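Local atomic coordinates of cellulose binding domain-containing protein (Clostridium clariflavum, PDB entry 4B96), a protein that probably binds cellulose through this calcium-carrying family 3b carbohydrate-binding module, one piece of a longer membrane protein of a biomass-sensing system. Residues Val42-Lys47 with Asp120-Gln125; Lys6-Asn11 with Phe130-Lys135. All coordinates share one frame; numbering follows the deposited sequence.

Interaction 1 and interaction 2 lie about 11 Å apart, centre to centre, within one family 3b carbohydrate-binding module. Interaction 1 ties strand 40-47 of one antiparallel sheet to the loop 120-125 and carries Lys47 and Asp120 of the calcium site; interaction 2 joins two neighbouring strands, 5-9 and 131-132, of the other sheet. They meet at Ser122, whose OG lies 2.7 Å from Lys135 O and whose O lies 2.8 Å from Trp133 NE1, both probable hydrogen bonds. The turn beside the metal is thus tied to residues 133-135 of interaction 2, although the side chain of His9 stays about 13 Å from the calcium.

Interaction 1 of 2, residues Val42-Lys47 with Asp120-Gln125; sequences VRYYFK and DWSFLQ. With CA (calcium ion), chain E.
Asp120 OD1 is gripped twice: it binds the calcium at 2.5 Å and accepts a nearly straight hydrogen bond (169°) from Lys47 N, 2.9 Å away, which meets OD1 from above the carboxylate plane. Lys47 O binds the same ion at 2.2 Å, so one residue serves the site with its N-H and its carbonyl, while its side chain, bent at its last torsion, leads away. Three waters, Asn116 O and Asp119 OD1 complete the seven ligands; the cation probably favours the ionised carboxylate. The other oxygen, Asp120 OD2, accepts from a metal-bound water and from a second water, which in turn accepts from Tyr44 OH at the edge of that ring.

Ser122 makes the next hold. With OG beside its own backbone N (chi1 -68°), it receives Tyr45 N at 2.8 Å, and its own N returns a bond in the carbonyl plane to Tyr45 O at 3.0 Å. Lys135 O is a further partner of OG. Ser122 CB sits over the centre of the Tyr44 ring, 3.4 Å from the centroid, a CH-pi contact that presses the turn onto the ring face. Next to it, Tyr45 and Trp121 run side by side, CB to CB 3.7 Å. Asp120-Phe123 is a type I turn, closed by Phe123 N to Asp120 O.

Strand 40-47 of the beta-sandwich, its end joined by calcium to the loop before strand 131-132, pairs with strand 83-90 through Val42, Tyr44 and Phe46, and with strand 136-140 through Arg43; Tyr44 also packs against Ile21 and Trp23 of strand 20-29 in the other sheet.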
loop_
_atom_site.group_PDB
_atom_site.type_symbol
_atom_site.label_atom_id
_atom_site.label_comp_id
_atom_site.label_asym_id
_atom_site.label_seq_id
_atom_site.Cartn_x
_atom_site.Cartn_y
_atom_site.Cartn_z
ATOM N N VAL A 42 4.414 7.213 11.213
ATOM C CA VAL A 42 4.927 7.123 9.858
ATOM C C VAL A 42 6.277 6.417 9.939
ATOM O O VAL A 42 7.079 6.735 10.849
ATOM C CB VAL A 42 5.097 8.538 9.253
ATOM C CG1 VAL A 42 5.618 8.503 7.794
ATOM C CG2 VAL A 42 3.759 9.295 9.289
ATOM N N ARG A 43 6.537 5.463 9.012
ATOM C CA ARG A 43 7.799 4.721 9.068
ATOM C C ARG A 43 8.636 4.881 7.830
ATOM O O ARG A 43 8.105 4.781 6.731
ATOM C CB ARG A 43 7.548 3.222 9.285
ATOM C CG ARG A 43 6.998 2.953 10.710
ATOM C CD ARG A 43 6.675 1.474 10.897
ATOM N NE ARG A 43 6.025 1.370 12.205
ATOM C CZ ARG A 43 5.511 0.258 12.719
ATOM N NH1 ARG A 43 5.544 -0.866 12.042
ATOM N NH2 ARG A 43 4.945 0.287 13.919
ATOM N N TYR A 44 9.941 5.094 8.030
ATOM C CA TYR A 44 10.937 5.126 6.963
ATOM C C TYR A 44 11.844 3.912 7.202
ATOM O O TYR A 44 12.504 3.803 8.247
ATOM C CB TYR A 44 11.737 6.421 7.042
ATOM C CG TYR A 44 12.715 6.568 5.866
ATOM C CD1 TYR A 44 13.943 5.876 5.861
ATOM C CD2 TYR A 44 12.384 7.363 4.747
ATOM C CE1 TYR A 44 14.817 5.989 4.753
ATOM C CE2 TYR A 44 13.239 7.493 3.625
ATOM C CZ TYR A 44 14.462 6.815 3.646
ATOM O OH TYR A 44 15.315 6.877 2.569
ATOM N N TYR A 45 11.856 2.980 6.271
ATOM C CA TYR A 45 12.621 1.740 6.441
ATOM C C TYR A 45 13.998 1.871 5.871
ATOM O O TYR A 45 14.162 2.315 4.715
ATOM C CB TYR A 45 11.939 0.616 5.697
ATOM C CG TYR A 45 10.580 0.371 6.276
ATOM C CD1 TYR A 45 10.425 -0.530 7.328
ATOM C CD2 TYR A 45 9.464 1.025 5.762
ATOM C CE1 TYR A 45 9.216 -0.743 7.888
ATOM C CE2 TYR A 45 8.186 0.778 6.300
ATOM C CZ TYR A 45 8.084 -0.079 7.360
ATOM O OH TYR A 45 6.872 -0.327 7.941
ATOM N N PHE A 46 14.995 1.452 6.653
ATOM C CA PHE A 46 16.373 1.506 6.188
ATOM C C PHE A 46 17.200 0.371 6.778
ATOM O O PHE A 46 16.795 -0.309 7.755
ATOM C CB PHE A 46 16.974 2.882 6.475
ATOM C CG PHE A 46 17.159 3.171 7.941
ATOM C CD1 PHE A 46 16.074 3.603 8.749
ATOM C CD2 PHE A 46 18.435 3.056 8.537
ATOM C CE1 PHE A 46 16.235 3.900 10.114
ATOM C CE2 PHE A 46 18.599 3.359 9.924
ATOM C CZ PHE A 46 17.514 3.747 10.711
ATOM N N LYS A 47 18.322 0.098 6.129
ATOM C CA LYS A 47 19.205 -0.973 6.603
ATOM C C LYS A 47 20.497 -0.298 7.061
ATOM O O LYS A 47 21.175 0.330 6.264
ATOM C CB LYS A 47 19.506 -1.922 5.447
ATOM C CG LYS A 47 20.330 -3.164 5.862
ATOM C CD LYS A 47 20.491 -4.100 4.633
ATOM C CE LYS A 47 21.140 -5.459 4.996
ATOM N NZ LYS A 47 22.511 -5.265 5.475
ATOM N N ASP A 120 18.312 0.602 1.277
ATOM C CA ASP A 120 17.267 1.046 2.198
ATOM C C ASP A 120 15.908 0.973 1.504
ATOM O O ASP A 120 15.688 1.584 0.418
ATOM C CB ASP A 120 17.510 2.509 2.633
ATOM C CG ASP A 120 18.765 2.683 3.458
ATOM O OD1 ASP A 120 19.370 1.686 3.920
ATOM O OD2 ASP A 120 19.149 3.859 3.679
ATOM N N TRP A 121 14.982 0.229 2.091
ATOM C CA TRP A 121 13.674 0.037 1.440
ATOM C C TRP A 121 13.009 1.398 1.064
ATOM O O TRP A 121 12.437 1.537 -0.023
ATOM C CB TRP A 121 12.749 -0.753 2.396
ATOM C CG TRP A 121 11.319 -1.092 1.870
ATOM C CD1 TRP A 121 10.139 -0.416 2.158
ATOM C CD2 TRP A 121 10.963 -2.164 1.001
ATOM N NE1 TRP A 121 9.081 -1.020 1.492
ATOM C CE2 TRP A 121 9.555 -2.103 0.801
ATOM C CE3 TRP A 121 11.697 -3.189 0.385
ATOM C CZ2 TRP A 121 8.859 -3.046 0.035
ATOM C CZ3 TRP A 121 11.015 -4.117 -0.373
ATOM C CH2 TRP A 121 9.606 -4.033 -0.557
ATOM N N SER A 122 13.060 2.384 1.947
ATOM C CA SER A 122 12.300 3.627 1.675
ATOM C C SER A 122 13.014 4.617 0.747
ATOM O O SER A 122 12.468 5.675 0.467
ATOM C CB SER A 122 11.925 4.331 3.005
ATOM O OG SER A 122 10.969 3.537 3.700
ATOM N N PHE A 123 14.243 4.297 0.324
ATOM C CA PHE A 123 15.087 5.236 -0.428
ATOM C C PHE A 123 14.493 5.553 -1.812
ATOM O O PHE A 123 14.196 4.637 -2.591
ATOM C CB PHE A 123 16.469 4.658 -0.591
ATOM C CG PHE A 123 17.440 5.530 -1.370
ATOM C CD1 PHE A 123 17.650 6.890 -1.032
ATOM C CD2 PHE A 123 18.167 4.991 -2.391
ATOM C CE1 PHE A 123 18.587 7.648 -1.757
ATOM C CE2 PHE A 123 19.102 5.740 -3.087
ATOM C CZ PHE A 123 19.287 7.061 -2.783
ATOM N N LEU A 124 14.338 6.846 -2.117
ATOM C CA LEU A 124 13.666 7.253 -3.377
ATOM C C LEU A 124 14.616 8.087 -4.223
ATOM O O LEU A 124 15.071 9.148 -3.803
ATOM C CB LEU A 124 12.339 8.007 -3.080
ATOM C CG LEU A 124 11.520 8.632 -4.230
ATOM C CD1 LEU A 124 11.319 7.642 -5.343
ATOM C CD2 LEU A 124 10.104 9.173 -3.740
ATOM N N GLN A 125 14.938 7.601 -5.411
ATOM C CA GLN A 125 15.821 8.314 -6.342
ATOM C C GLN A 125 15.102 8.656 -7.619
ATOM O O GLN A 125 14.112 8.024 -7.950
ATOM C CB GLN A 125 16.937 7.391 -6.803
ATOM C CG GLN A 125 18.010 7.267 -5.872
ATOM C CD GLN A 125 19.112 6.456 -6.482
ATOM O OE1 GLN A 125 18.885 5.312 -6.904
ATOM N NE2 GLN A 125 20.303 7.037 -6.554
HETATM CA CA CA E . 21.770 1.361 4.359
HETATM O O HOH W 1 17.757 5.970 2.640
HETATM O O HOH W 2 21.099 3.399 5.364
HETATM O O HOH W 3 23.739 2.246 5.592
HETATM O O HOH W 4 23.482 -0.591 4.482
#

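Interaction 2 of 2, residues Lys6-Asn11 with Phe130-Lys135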
loop_
_atom_site.group_PDB
_atom_site.type_symbol
_atom_site.label_atom_id
_atom_site.label_comp_id
_atom_site.label_asym_id
_atom_site.label_seq_id
_atom_site.Cartn_x
_atom_site.Cartn_y
_atom_site.Cartn_z
ATOM N N LYS A 6 -3.069 10.139 2.075
ATOM C CA LYS A 6 -2.024 9.650 1.133
ATOM C C LYS A 6 -0.720 10.262 1.598
ATOM O O LYS A 6 -0.729 11.269 2.303
ATOM C CB LYS A 6 -2.300 10.106 -0.302
ATOM C CG LYS A 6 -3.694 9.646 -0.809
ATOM C CD LYS A 6 -3.814 9.972 -2.308
ATOM C CE LYS A 6 -5.117 9.427 -2.893
ATOM N NZ LYS A 6 -5.279 9.949 -4.280
ATOM N N LEU A 7 0.411 9.665 1.226
ATOM C CA LEU A 7 1.691 10.205 1.664
ATOM C C LEU A 7 2.568 10.527 0.435
ATOM O O LEU A 7 2.653 9.717 -0.514
ATOM C CB LEU A 7 2.411 9.149 2.530
ATOM C CG LEU A 7 3.832 9.562 2.948
ATOM C CD1 LEU A 7 4.212 9.025 4.311
ATOM C CD2 LEU A 7 4.892 9.050 1.957
ATOM N N LYS A 8 3.274 11.657 0.479
ATOM C CA LYS A 8 4.292 11.963 -0.533
ATOM C C LYS A 8 5.623 12.120 0.180
ATOM O O LYS A 8 5.647 12.411 1.361
ATOM C CB LYS A 8 3.981 13.306 -1.228
ATOM C CG LYS A 8 2.678 13.356 -2.025
ATOM C CD LYS A 8 2.567 14.746 -2.745
ATOM C CE LYS A 8 1.391 14.805 -3.685
ATOM N NZ LYS A 8 1.359 16.129 -4.395
ATOM N N HIS A 9 6.729 11.879 -0.527
ATOM C CA HIS A 9 8.037 11.916 0.104
ATOM C C HIS A 9 8.970 12.584 -0.875
ATOM O O HIS A 9 8.763 12.484 -2.112
ATOM C CB HIS A 9 8.497 10.482 0.369
ATOM C CG HIS A 9 9.959 10.330 0.671
ATOM N ND1 HIS A 9 10.586 10.993 1.720
ATOM C CD2 HIS A 9 10.913 9.532 0.101
ATOM C CE1 HIS A 9 11.863 10.622 1.768
ATOM N NE2 HIS A 9 12.088 9.744 0.794
ATOM N N TYR A 10 9.989 13.251 -0.347
ATOM C CA TYR A 10 11.047 13.739 -1.196
ATOM C C TYR A 10 12.328 13.564 -0.462
ATOM O O TYR A 10 12.446 13.878 0.710
ATOM C CB TYR A 10 10.868 15.245 -1.565
ATOM C CG TYR A 10 12.045 15.708 -2.410
ATOM C CD1 TYR A 10 12.411 14.983 -3.562
ATOM C CD2 TYR A 10 12.827 16.813 -2.049
ATOM C CE1 TYR A 10 13.485 15.341 -4.337
ATOM C CE2 TYR A 10 13.914 17.208 -2.844
ATOM C CZ TYR A 10 14.243 16.455 -3.975
ATOM O OH TYR A 10 15.322 16.793 -4.778
ATOM N N ASN A 11 13.349 13.011 -1.102
ATOM C CA ASN A 11 14.655 12.852 -0.437
ATOM C C ASN A 11 15.738 13.716 -1.098
ATOM O O ASN A 11 16.223 13.411 -2.206
ATOM C CB ASN A 11 15.105 11.378 -0.463
ATOM C CG ASN A 11 16.138 11.036 0.631
ATOM O OD1 ASN A 11 16.989 11.877 0.993
ATOM N ND2 ASN A 11 16.069 9.772 1.168
ATOM N N PHE A 130 8.227 16.337 -4.230
ATOM C CA PHE A 130 7.475 15.374 -3.393
ATOM C C PHE A 130 6.567 14.551 -4.323
ATOM O O PHE A 130 5.898 15.134 -5.182
ATOM C CB PHE A 130 6.618 16.138 -2.368
ATOM C CG PHE A 130 7.402 16.623 -1.214
ATOM C CD1 PHE A 130 8.033 17.832 -1.270
ATOM C CD2 PHE A 130 7.567 15.812 -0.096
ATOM C CE1 PHE A 130 8.825 18.296 -0.198
ATOM C CE2 PHE A 130 8.350 16.262 1.006
ATOM C CZ PHE A 130 8.982 17.504 0.932
ATOM N N SER A 131 6.543 13.223 -4.153
ATOM C CA SER A 131 5.781 12.358 -5.043
ATOM C C SER A 131 5.113 11.348 -4.159
ATOM O O SER A 131 5.687 10.997 -3.133
ATOM C CB SER A 131 6.771 11.565 -5.923
ATOM O OG SER A 131 7.528 12.456 -6.677
ATOM N N TYR A 132 3.939 10.843 -4.542
ATOM C CA TYR A 132 3.347 9.699 -3.776
ATOM C C TYR A 132 4.359 8.569 -3.678
ATOM O O TYR A 132 5.014 8.236 -4.661
ATOM C CB TYR A 132 2.093 9.173 -4.484
ATOM C CG TYR A 132 0.980 10.223 -4.402
ATOM C CD1 TYR A 132 0.525 10.657 -3.132
ATOM C CD2 TYR A 132 0.450 10.817 -5.551
ATOM C CE1 TYR A 132 -0.470 11.633 -3.034
ATOM C CE2 TYR A 132 -0.573 11.805 -5.462
ATOM C CZ TYR A 132 -1.012 12.194 -4.190
ATOM O OH TYR A 132 -1.968 13.201 -4.058
ATOM N N TRP A 133 4.519 7.999 -2.507
ATOM C CA TRP A 133 5.604 7.066 -2.371
ATOM C C TRP A 133 5.080 5.936 -1.520
ATOM O O TRP A 133 4.797 6.130 -0.330
ATOM C CB TRP A 133 6.704 7.765 -1.587
ATOM C CG TRP A 133 7.976 6.922 -1.431
ATOM C CD1 TRP A 133 8.765 6.881 -0.319
ATOM C CD2 TRP A 133 8.630 6.084 -2.431
ATOM N NE1 TRP A 133 9.868 6.072 -0.547
ATOM C CE2 TRP A 133 9.799 5.564 -1.828
ATOM C CE3 TRP A 133 8.309 5.687 -3.750
ATOM C CZ2 TRP A 133 10.673 4.685 -2.507
ATOM C CZ3 TRP A 133 9.168 4.815 -4.435
ATOM C CH2 TRP A 133 10.336 4.307 -3.804
ATOM N N ASP A 134 4.973 4.750 -2.102
ATOM C CA ASP A 134 4.375 3.650 -1.344
ATOM C C ASP A 134 5.383 2.769 -0.619
ATOM O O ASP A 134 5.016 1.646 -0.252
ATOM C CB ASP A 134 3.561 2.739 -2.281
ATOM C CG ASP A 134 4.352 2.257 -3.468
ATOM O OD1 ASP A 134 5.592 2.323 -3.449
ATOM O OD2 ASP A 134 3.725 1.790 -4.436
ATOM N N LYS A 135 6.630 3.245 -0.435
ATOM C CA LYS A 135 7.639 2.489 0.336
ATOM C C LYS A 135 7.911 3.132 1.675
ATOM O O LYS A 135 8.780 2.708 2.433
ATOM C CB LYS A 135 8.942 2.239 -0.476
ATOM C CG LYS A 135 8.630 1.398 -1.755
ATOM C CD LYS A 135 9.926 1.075 -2.496
ATOM C CE LYS A 135 10.658 -0.105 -1.843
ATOM N NZ LYS A 135 12.050 -0.190 -2.385
#
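Lys8 CG and Tyr132 CG each stand anti to their own carbonyl carbon (chi1 -63° and -68°), which brings the extended lysine obliquely across the tyrosine ring. Lys8 CE lies over one face of the Tyr132 ring, offset toward the rim, 3.9 Å from its centroid; Lys8 NZ is farther out and adds at most a weak cation-pi attraction. Lys6 CB and CD also touch this ring, CB coming within 3.6 Å of Tyr132 CE1, so two lysine chains from one side of the strand pack on one tyrosine, whose OH is bound to Glu28.

Tyr10 and His9 instead hold CG anti to the backbone N. Phe130 CG, anti to its carbonyl carbon, sets its ring beneath Tyr10 CB, 3.5 Å from the centroid; the anti torsion of Tyr10 then turns the edge of its own ring toward that face in a T-shaped pair. His9 lies alongside Trp133, with planes 23° apart but slid so far that the rings barely overlap; His9 CD2 meets Trp133 CD1 at 3.4 Å. Asp24 O takes up His9 ND1, and Ser122 O takes up Trp133 NE1.

The backbones join as a short antiparallel ladder: His9 and Ser131 form the hydrogen-bonded pair, His9 N to Ser131 O at 2.9 Å and Ser131 N to His9 O at 3.1 Å. Trp133 N reaches Leu7 O at 3.2 Å, beyond the non-hydrogen-bonded pair of Lys8 and Tyr132.

Strands 5-9 and 131-132 close one margin of a sheet of the beta-sandwich beside strand 20-29, while Leu7 packs on Val42 and Trp146 of the other sheet.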